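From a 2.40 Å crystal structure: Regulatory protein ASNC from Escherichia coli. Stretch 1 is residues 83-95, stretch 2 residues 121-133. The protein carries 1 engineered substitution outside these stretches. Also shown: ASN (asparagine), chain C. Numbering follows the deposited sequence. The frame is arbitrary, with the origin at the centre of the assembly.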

ATOM      1  N   PRO A  83      -9.036  16.516  16.645  1.00 37.96           N
ATOM      2  CA  PRO A  83      -8.942  17.746  17.442  1.00 36.97           C
ATOM      3  C   PRO A  83      -8.017  17.655  18.666  1.00 36.75           C
ATOM      4  O   PRO A  83      -7.300  18.614  18.962  1.00 36.66           O
ATOM      5  N   SER A  84      -8.012  16.524  19.367  1.00 36.19           N
ATOM      6  CA  SER A  84      -7.191  16.424  20.576  1.00 36.77           C
ATOM      7  C   SER A  84      -5.727  16.073  20.282  1.00 36.03           C
ATOM      8  O   SER A  84      -4.815  16.658  20.862  1.00 36.04           O
ATOM      9  N   ALA A  85      -5.503  15.135  19.371  1.00 36.05           N
ATOM     10  CA  ALA A  85      -4.181  14.954  18.759  1.00 35.11           C
ATOM     11  C   ALA A  85      -3.542  16.278  18.328  1.00 33.83           C
ATOM     12  O   ALA A  85      -2.417  16.583  18.718  1.00 33.38           O
ATOM     13  N   LEU A  86      -4.260  17.056  17.525  1.00 32.25           N
ATOM     14  CA  LEU A  86      -3.774  18.365  17.082  1.00 31.65           C
ATOM     15  C   LEU A  86      -3.391  19.289  18.242  1.00 31.69           C
ATOM     16  O   LEU A  86      -2.351  19.941  18.209  1.00 32.36           O
ATOM     17  N   ALA A  87      -4.236  19.344  19.267  1.00 32.47           N
ATOM     18  CA  ALA A  87      -3.983  20.172  20.447  1.00 31.33           C
ATOM     19  C   ALA A  87      -2.688  19.797  21.185  1.00 31.80           C
ATOM     20  O   ALA A  87      -1.965  20.670  21.664  1.00 32.27           O
ATOM     21  N   LYS A  88      -2.402  18.500  21.278  1.00 31.74           N
ATOM     22  CA  LYS A  88      -1.132  18.019  21.819  1.00 31.92           C
ATOM     23  C   LYS A  88       0.064  18.335  20.915  1.00 32.59           C
ATOM     24  O   LYS A  88       1.155  18.641  21.407  1.00 32.69           O
ATOM     25  N   LEU A  89      -0.123  18.229  19.601  1.00 32.69           N
ATOM     26  CA  LEU A  89       0.986  18.436  18.674  1.00 32.10           C
ATOM     27  C   LEU A  89       1.415  19.881  18.713  1.00 32.73           C
ATOM     28  O   LEU A  89       2.605  20.175  18.664  1.00 34.17           O
ATOM     29  N   GLU A  90       0.440  20.783  18.807  1.00 33.45           N
ATOM     30  CA  GLU A  90       0.685  22.208  18.615  1.00 34.41           C
ATOM     31  C   GLU A  90       1.555  22.785  19.734  1.00 34.44           C
ATOM     32  O   GLU A  90       2.262  23.765  19.535  1.00 33.90           O
ATOM     33  N   SER A  91       1.521  22.149  20.899  1.00 35.91           N
ATOM     34  CA  SER A  91       2.419  22.506  22.001  1.00 37.58           C
ATOM     35  C   SER A  91       3.905  22.262  21.701  1.00 37.54           C
ATOM     36  O   SER A  91       4.771  22.666  22.479  1.00 38.80           O
ATOM     37  N   LEU A  92       4.202  21.610  20.584  1.00 36.55           N
ATOM     38  CA  LEU A  92       5.577  21.225  20.280  1.00 36.20           C
ATOM     39  C   LEU A  92       6.221  22.190  19.298  1.00 36.49           C
ATOM     40  O   LEU A  92       5.663  22.468  18.238  1.00 36.90           O
ATOM     41  N   ASP A  93       7.404  22.686  19.652  1.00 37.02           N
ATOM     42  CA  ASP A  93       8.088  23.712  18.869  1.00 37.58           C
ATOM     43  C   ASP A  93       8.742  23.158  17.603  1.00 36.02           C
ATOM     44  O   ASP A  93       9.030  23.904  16.672  1.00 35.24           O
ATOM     45  N   GLU A  94       8.989  21.852  17.588  1.00 34.48           N
ATOM     46  CA  GLU A  94       9.633  21.198  16.453  1.00 33.03           C
ATOM     47  C   GLU A  94       8.646  20.997  15.295  1.00 31.50           C
ATOM     48  O   GLU A  94       9.047  20.864  14.127  1.00 30.53           O
ATOM     49  N   VAL A  95       7.357  21.000  15.639  1.00 29.51           N
ATOM     50  CA  VAL A  95       6.274  20.999  14.662  1.00 26.64           C
ATOM     51  C   VAL A  95       6.025  22.405  14.147  1.00 26.98           C
ATOM     52  O   VAL A  95       5.428  23.223  14.860  1.00 27.34           O
ATOM     53  N   HIS A 121      14.424  11.388  19.379  1.00 34.87           N
ATOM     54  CA  HIS A 121      13.935  11.767  20.709  1.00 36.54           C
ATOM     55  C   HIS A 121      12.537  12.388  20.647  1.00 35.66           C
ATOM     56  O   HIS A 121      11.667  12.041  21.445  1.00 36.20           O
ATOM     57  N   VAL A 122      12.323  13.295  19.696  1.00 34.52           N
ATOM     58  CA  VAL A 122      10.991  13.874  19.462  1.00 34.50           C
ATOM     59  C   VAL A 122       9.923  12.834  19.078  1.00 33.95           C
ATOM     60  O   VAL A 122       8.899  12.726  19.752  1.00 33.92           O
ATOM     61  N   LEU A 123      10.156  12.070  18.010  1.00 33.15           N
ATOM     62  CA  LEU A 123       9.240  10.976  17.649  1.00 32.47           C
ATOM     63  C   LEU A 123       8.804  10.149  18.852  1.00 32.37           C
ATOM     64  O   LEU A 123       7.609  10.006  19.116  1.00 31.92           O
ATOM     65  N   ILE A 124       9.783   9.602  19.570  1.00 32.50           N
ATOM     66  CA  ILE A 124       9.524   8.613  20.606  1.00 32.17           C
ATOM     67  C   ILE A 124       8.903   9.259  21.840  1.00 33.02           C
ATOM     68  O   ILE A 124       7.933   8.753  22.395  1.00 33.56           O
ATOM     69  N   ASN A 125       9.443  10.407  22.240  1.00 34.66           N
ATOM     70  CA  ASN A 125       9.149  10.973  23.548  1.00 34.62           C
ATOM     71  C   ASN A 125       8.123  12.101  23.541  1.00 34.59           C
ATOM     72  O   ASN A 125       7.475  12.348  24.560  1.00 34.51           O
ATOM     73  N   LYS A 126       7.968  12.774  22.402  1.00 33.59           N
ATOM     74  CA  LYS A 126       7.026  13.888  22.315  1.00 33.25           C
ATOM     75  C   LYS A 126       5.820  13.601  21.426  1.00 32.94           C
ATOM     76  O   LYS A 126       4.683  13.918  21.793  1.00 34.36           O
ATOM     77  N   ILE A 127       6.060  13.009  20.260  1.00 30.98           N
ATOM     78  CA  ILE A 127       4.990  12.785  19.286  1.00 28.10           C
ATOM     79  C   ILE A 127       4.276  11.452  19.532  1.00 28.48           C
ATOM     80  O   ILE A 127       3.047  11.385  19.558  1.00 27.60           O
ATOM     81  N   GLN A 128       5.059  10.395  19.714  1.00 28.27           N
ATOM     82  CA  GLN A 128       4.541   9.034  19.782  1.00 28.41           C
ATOM     83  C   GLN A 128       3.915   8.733  21.143  1.00 29.88           C
ATOM     84  O   GLN A 128       3.191   7.736  21.311  1.00 29.10           O
ATOM     85  N   THR A 129       4.227   9.579  22.121  1.00 30.02           N
ATOM     86  CA  THR A 129       3.638   9.452  23.447  1.00 32.16           C
ATOM     87  C   THR A 129       2.232  10.026  23.435  1.00 33.24           C
ATOM     88  O   THR A 129       1.448   9.725  24.322  1.00 35.52           O
ATOM     89  N   ILE A 130       1.913  10.845  22.430  1.00 32.98           N
ATOM     90  CA  ILE A 130       0.551  11.344  22.262  1.00 31.99           C
ATOM     91  C   ILE A 130      -0.405  10.170  22.062  1.00 34.65           C
ATOM     92  O   ILE A 130      -0.303   9.412  21.086  1.00 34.65           O
ATOM     93  N   ASP A 131      -1.343  10.044  22.993  1.00 34.77           N
ATOM     94  CA  ASP A 131      -2.022   8.787  23.264  1.00 34.45           C
ATOM     95  C   ASP A 131      -3.016   8.377  22.173  1.00 33.19           C
ATOM     96  O   ASP A 131      -3.262   7.190  21.980  1.00 32.23           O
ATOM     97  N   GLU A 132      -3.577   9.360  21.466  1.00 33.31           N
ATOM     98  CA  GLU A 132      -4.446   9.127  20.294  1.00 33.33           C
ATOM     99  C   GLU A 132      -3.738   8.539  19.060  1.00 33.33           C
ATOM    100  O   GLU A 132      -4.389   8.196  18.073  1.00 33.95           O
ATOM    101  N   ILE A 133      -2.417   8.441  19.101  1.00 33.11           N
ATOM    102  CA  ILE A 133      -1.645   8.133  17.899  1.00 32.99           C
ATOM    103  C   ILE A 133      -1.360   6.634  17.831  1.00 33.54           C
ATOM    104  O   ILE A 133      -0.830   6.041  18.778  1.00 33.83           O
TER

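The two stretches pack as a strip of aliphatic side chains closed at each end by a salt bridge, burying 560 Å² in all. The backbones run in opposite senses, Ala85 lying nearest Glu132 and Glu94 nearest Val122, and they diverge slightly along the way, from 6.0 Å between the CA atoms of Ala85 and Glu132 to 8.0 Å between those of Glu94 and Val122. The narrow end is occupied by a small residue: Ala85 carries just a methyl, and its CB sits 4.3 Å from CB of Glu132.

Ile130 is the main apolar residue of stretch 2. It follows the helix, where the type I turn from Ile127 to Ile130 ends and the next turn begins, and its CA-to-CB bond points toward stretch 1. With chi1 at m and chi2 at t, the longer branch extends so that CD1 of Ile130 lies 3.6 Å from CB of Lys88 and 3.7 Å from CD2 of Leu89, while CG2 of Ile130 comes within 4.4 Å of CA of Ala85. A beta-branched side chain suits this place because its two arms spread over a broad patch of helix.

Leu89 leaves its backbone sideways, but the m, t rotamer brings its end back to the interface. CD2 of Leu89 touches Ile130 and also stands 4.3 Å from CG2 of Ile127. Leu92, just past the helix, adopts the same m, t conformation with its CB directed toward stretch 2. CD1 of Leu92 lies 4.1 Å from both CG1 of Ile127 and CB of Lys126, and CD2 of Leu92 comes to 3.9 Å from the same Lys126 CB. Ile127, again m, t, thus meets both leucines.

The charged residues use their aliphatic portions for packing and their ends for pairing. Lys88 points toward stretch 2; chi1 is m, but chi2 (-111°) and chi4 (97°) fall between wells, a bent path that takes NZ to the carboxylate of Glu132. Lys88 NZ donates to Glu132 OE2 at 3.0 Å, forming a salt bridge, and weakly to Glu132 OE1 at 3.2 Å. Glu132 bends as well, with chi1 at m and chi2 at 92°, and its OE1 also lies 2.9 Å from OG of Ser84, whose p rotamer places the short side chain beside the carboxylate. A water accepts a hydrogen bond from Lys88 NZ at 2.9 Å and a weak one from Asp131 N at 3.3 Å, linking the lysine to stretch 2 a second time.

At the other end Lys126 is extended beyond CB, m, t, t, t, and its NZ donates to OE2 of Glu94 at 3.0 Å in the second salt bridge. Glu94 has an off-well chi1 of 20° and chi2 at m. CG of Glu94 lies 3.7 Å from CG1 of Val122, a compact t-rotamer residue pointing toward stretch 1, so the acid contributes methylene packing as well as charge.

The bound asparagine lies away from this interface, near Gln128, which does not touch stretch 1.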

ATOM      1  CB  PRO A  83     -10.388  17.995  17.865  1.00 36.77           C
ATOM      2  CG  PRO A  83     -11.202  17.346  16.798  1.00 36.31           C
ATOM      3  CD  PRO A  83     -10.439  16.098  16.460  1.00 37.59           C
ATOM      4  CB  SER A  84      -7.808  15.461  21.608  1.00 37.48           C
ATOM      5  OG  SER A  84      -8.322  14.288  20.998  1.00 41.22           O
ATOM      6  CB  ALA A  85      -4.269  13.996  17.573  1.00 36.60           C
ATOM      7  CB  LEU A  86      -4.809  19.043  16.175  1.00 30.94           C
ATOM      8  CG  LEU A  86      -4.445  20.393  15.540  1.00 31.87           C
ATOM      9  CD1 LEU A  86      -3.430  20.258  14.387  1.00 25.33           C
ATOM     10  CD2 LEU A  86      -5.708  21.116  15.076  1.00 30.48           C
ATOM     11  CB  ALA A  87      -5.159  20.098  21.381  1.00 31.75           C
ATOM     12  CB  LYS A  88      -1.174  16.509  22.058  1.00 31.90           C
ATOM     13  CG  LYS A  88      -2.466  15.975  22.613  1.00 33.47           C
ATOM     14  CD  LYS A  88      -2.313  15.487  24.031  1.00 34.50           C
ATOM     15  CE  LYS A  88      -3.652  15.015  24.580  1.00 35.47           C
ATOM     16  NZ  LYS A  88      -3.813  13.541  24.463  1.00 34.18           N
ATOM     17  CB  LEU A  89       0.616  18.038  17.245  1.00 31.79           C
ATOM     18  CG  LEU A  89       0.591  16.540  16.922  1.00 33.36           C
ATOM     19  CD1 LEU A  89      -0.187  16.311  15.645  1.00 31.87           C
ATOM     20  CD2 LEU A  89       2.008  15.956  16.821  1.00 32.16           C
ATOM     21  CB  GLU A  90      -0.640  22.980  18.444  1.00 33.03           C
ATOM     22  CG  GLU A  90      -0.972  23.969  19.554  1.00 38.55           C
ATOM     23  CD  GLU A  90      -0.351  25.343  19.352  1.00 39.72           C
ATOM     24  OE1 GLU A  90      -0.279  25.824  18.201  1.00 42.64           O
ATOM     25  OE2 GLU A  90       0.060  25.955  20.354  1.00 41.14           O
ATOM     26  CB  SER A  91       2.019  21.764  23.280  1.00 36.92           C
ATOM     27  OG  SER A  91       0.612  21.741  23.425  1.00 39.91           O
ATOM     28  CB  LEU A  92       5.636  19.794  19.735  1.00 35.24           C
ATOM     29  CG  LEU A  92       5.027  18.707  20.628  1.00 35.93           C
ATOM     30  CD1 LEU A  92       4.882  17.382  19.889  1.00 31.66           C
ATOM     31  CD2 LEU A  92       5.842  18.547  21.905  1.00 34.02           C
ATOM     32  CB  ASP A  93       9.148  24.416  19.723  1.00 39.69           C
ATOM     33  CG  ASP A  93       8.540  25.270  20.827  1.00 46.31           C
ATOM     34  OD1 ASP A  93       7.365  25.692  20.681  1.00 48.69           O
ATOM     35  OD2 ASP A  93       9.244  25.513  21.838  1.00 51.13           O
ATOM     36  CB  GLU A  94      10.253  19.865  16.893  1.00 32.87           C
ATOM     37  CG  GLU A  94       9.675  19.319  18.196  1.00 36.57           C
ATOM     38  CD  GLU A  94      10.393  19.827  19.437  1.00 40.66           C
ATOM     39  OE1 GLU A  94      11.613  20.073  19.357  1.00 44.29           O
ATOM     40  OE2 GLU A  94       9.745  19.968  20.499  1.00 40.08           O
ATOM     41  CB  VAL A  95       4.960  20.531  15.287  1.00 27.53           C
ATOM     42  CG1 VAL A  95       3.867  20.505  14.237  1.00 25.66           C
ATOM     43  CG2 VAL A  95       5.125  19.167  15.974  1.00 23.76           C
ATOM     44  CB  HIS A 121      14.918  12.723  21.412  1.00 37.90           C
ATOM     45  CG  HIS A 121      14.412  13.259  22.720  1.00 43.76           C
ATOM     46  ND1 HIS A 121      14.517  12.559  23.904  1.00 47.92           N
ATOM     47  CD2 HIS A 121      13.778  14.418  23.027  1.00 47.45           C
ATOM     48  CE1 HIS A 121      13.972  13.263  24.881  1.00 48.39           C
ATOM     49  NE2 HIS A 121      13.516  14.395  24.376  1.00 47.57           N
ATOM     50  CB  VAL A 122      11.023  15.012  18.405  1.00 34.45           C
ATOM     51  CG1 VAL A 122       9.629  15.579  18.182  1.00 33.88           C
ATOM     52  CG2 VAL A 122      11.985  16.113  18.835  1.00 33.06           C
ATOM     53  CB  LEU A 123       9.862  10.053  16.607  1.00 31.65           C
ATOM     54  CG  LEU A 123       9.424  10.353  15.182  1.00 32.65           C
ATOM     55  CD1 LEU A 123      10.106   9.405  14.220  1.00 28.86           C
ATOM     56  CD2 LEU A 123       7.899  10.279  15.067  1.00 29.05           C
ATOM     57  CB  ILE A 124      10.808   7.829  20.969  1.00 32.59           C
ATOM     58  CG1 ILE A 124      11.359   7.110  19.728  1.00 32.51           C
ATOM     59  CG2 ILE A 124      10.528   6.816  22.072  1.00 29.51           C
ATOM     60  CD1 ILE A 124      12.626   6.295  19.972  1.00 32.27           C
ATOM     61  CB  ASN A 125      10.435  11.424  24.230  1.00 34.89           C
ATOM     62  CG  ASN A 125      11.328  10.260  24.590  1.00 36.58           C
ATOM     63  OD1 ASN A 125      10.906   9.324  25.272  1.00 33.79           O
ATOM     64  ND2 ASN A 125      12.562  10.301  24.114  1.00 39.02           N
ATOM     65  CB  LYS A 126       7.731  15.171  21.864  1.00 33.59           C
ATOM     66  CG  LYS A 126       8.755  15.699  22.864  1.00 32.97           C
ATOM     67  CD  LYS A 126       9.570  16.833  22.256  1.00 34.00           C
ATOM     68  CE  LYS A 126      10.650  17.334  23.203  1.00 37.02           C
ATOM     69  NZ  LYS A 126      11.065  18.728  22.872  1.00 37.46           N
ATOM     70  CB  ILE A 127       5.521  12.849  17.823  1.00 27.78           C
ATOM     71  CG1 ILE A 127       5.995  14.263  17.482  1.00 24.76           C
ATOM     72  CG2 ILE A 127       4.455  12.386  16.836  1.00 25.71           C
ATOM     73  CD1 ILE A 127       6.834  14.346  16.215  1.00 25.97           C
ATOM     74  CB  GLN A 128       5.691   8.069  19.552  1.00 28.27           C
ATOM     75  CG  GLN A 128       5.360   6.876  18.717  1.00 29.42           C
ATOM     76  CD  GLN A 128       6.445   6.568  17.700  1.00 27.70           C
ATOM     77  OE1 GLN A 128       6.205   6.609  16.499  1.00 27.34           O
ATOM     78  NE2 GLN A 128       7.641   6.254  18.181  1.00 28.77           N
ATOM     79  CB  THR A 129       4.485  10.149  24.545  1.00 31.08           C
ATOM     80  OG1 THR A 129       4.828  11.476  24.130  1.00 34.61           O
ATOM     81  CG2 THR A 129       5.760   9.368  24.822  1.00 31.18           C
ATOM     82  CB  ILE A 130       0.421  12.326  21.081  1.00 31.49           C
ATOM     83  CG1 ILE A 130       1.058  13.678  21.420  1.00 28.70           C
ATOM     84  CG2 ILE A 130      -1.043  12.517  20.691  1.00 28.13           C
ATOM     85  CD1 ILE A 130       1.267  14.562  20.207  1.00 30.17           C
ATOM     86  CB  ASP A 131      -2.716   8.878  24.632  1.00 36.37           C
ATOM     87  CG  ASP A 131      -3.884   7.943  24.750  1.00 40.46           C
ATOM     88  OD1 ASP A 131      -3.655   6.756  25.079  1.00 48.25           O
ATOM     89  OD2 ASP A 131      -5.030   8.390  24.501  1.00 46.54           O
ATOM     90  CB  GLU A 132      -5.131  10.432  19.860  1.00 33.70           C
ATOM     91  CG  GLU A 132      -6.110  11.023  20.874  1.00 32.68           C
ATOM     92  CD  GLU A 132      -5.454  12.029  21.802  1.00 34.66           C
ATOM     93  OE1 GLU A 132      -6.176  12.863  22.397  1.00 39.46           O
ATOM     94  OE2 GLU A 132      -4.214  11.991  21.936  1.00 30.81           O
ATOM     95  CB  ILE A 133      -0.336   8.961  17.850  1.00 32.23           C
ATOM     96  CG1 ILE A 133      -0.623  10.365  17.316  1.00 31.75           C
ATOM     97  CG2 ILE A 133       0.706   8.288  17.004  1.00 33.42           C
ATOM     98  CD1 ILE A 133       0.451  11.390  17.637  1.00 25.26           C
TER
HETATM   99  N   ASN C1153       7.644   4.273  11.427  1.00 33.04           N
HETATM  100  CA  ASN C1153       7.797   5.479  12.294  1.00 32.27           C
HETATM  101  C   ASN C1153       7.899   6.753  11.500  1.00 31.97           C
HETATM  102  O   ASN C1153       8.579   6.816  10.468  1.00 32.82           O
HETATM  103  CB  ASN C1153       9.004   5.344  13.205  1.00 31.20           C
HETATM  104  CG  ASN C1153       8.818   4.267  14.229  1.00 31.38           C
HETATM  105  OD1 ASN C1153       7.864   4.291  15.009  1.00 29.42           O
HETATM  106  ND2 ASN C1153       9.716   3.298  14.226  1.00 33.29           N
HETATM  107  OXT ASN C1153       7.270   7.730  11.888  1.00 31.44           O
HETATM  108  O   HOH W   1      -1.571  12.049  25.663  1.00 33.24           O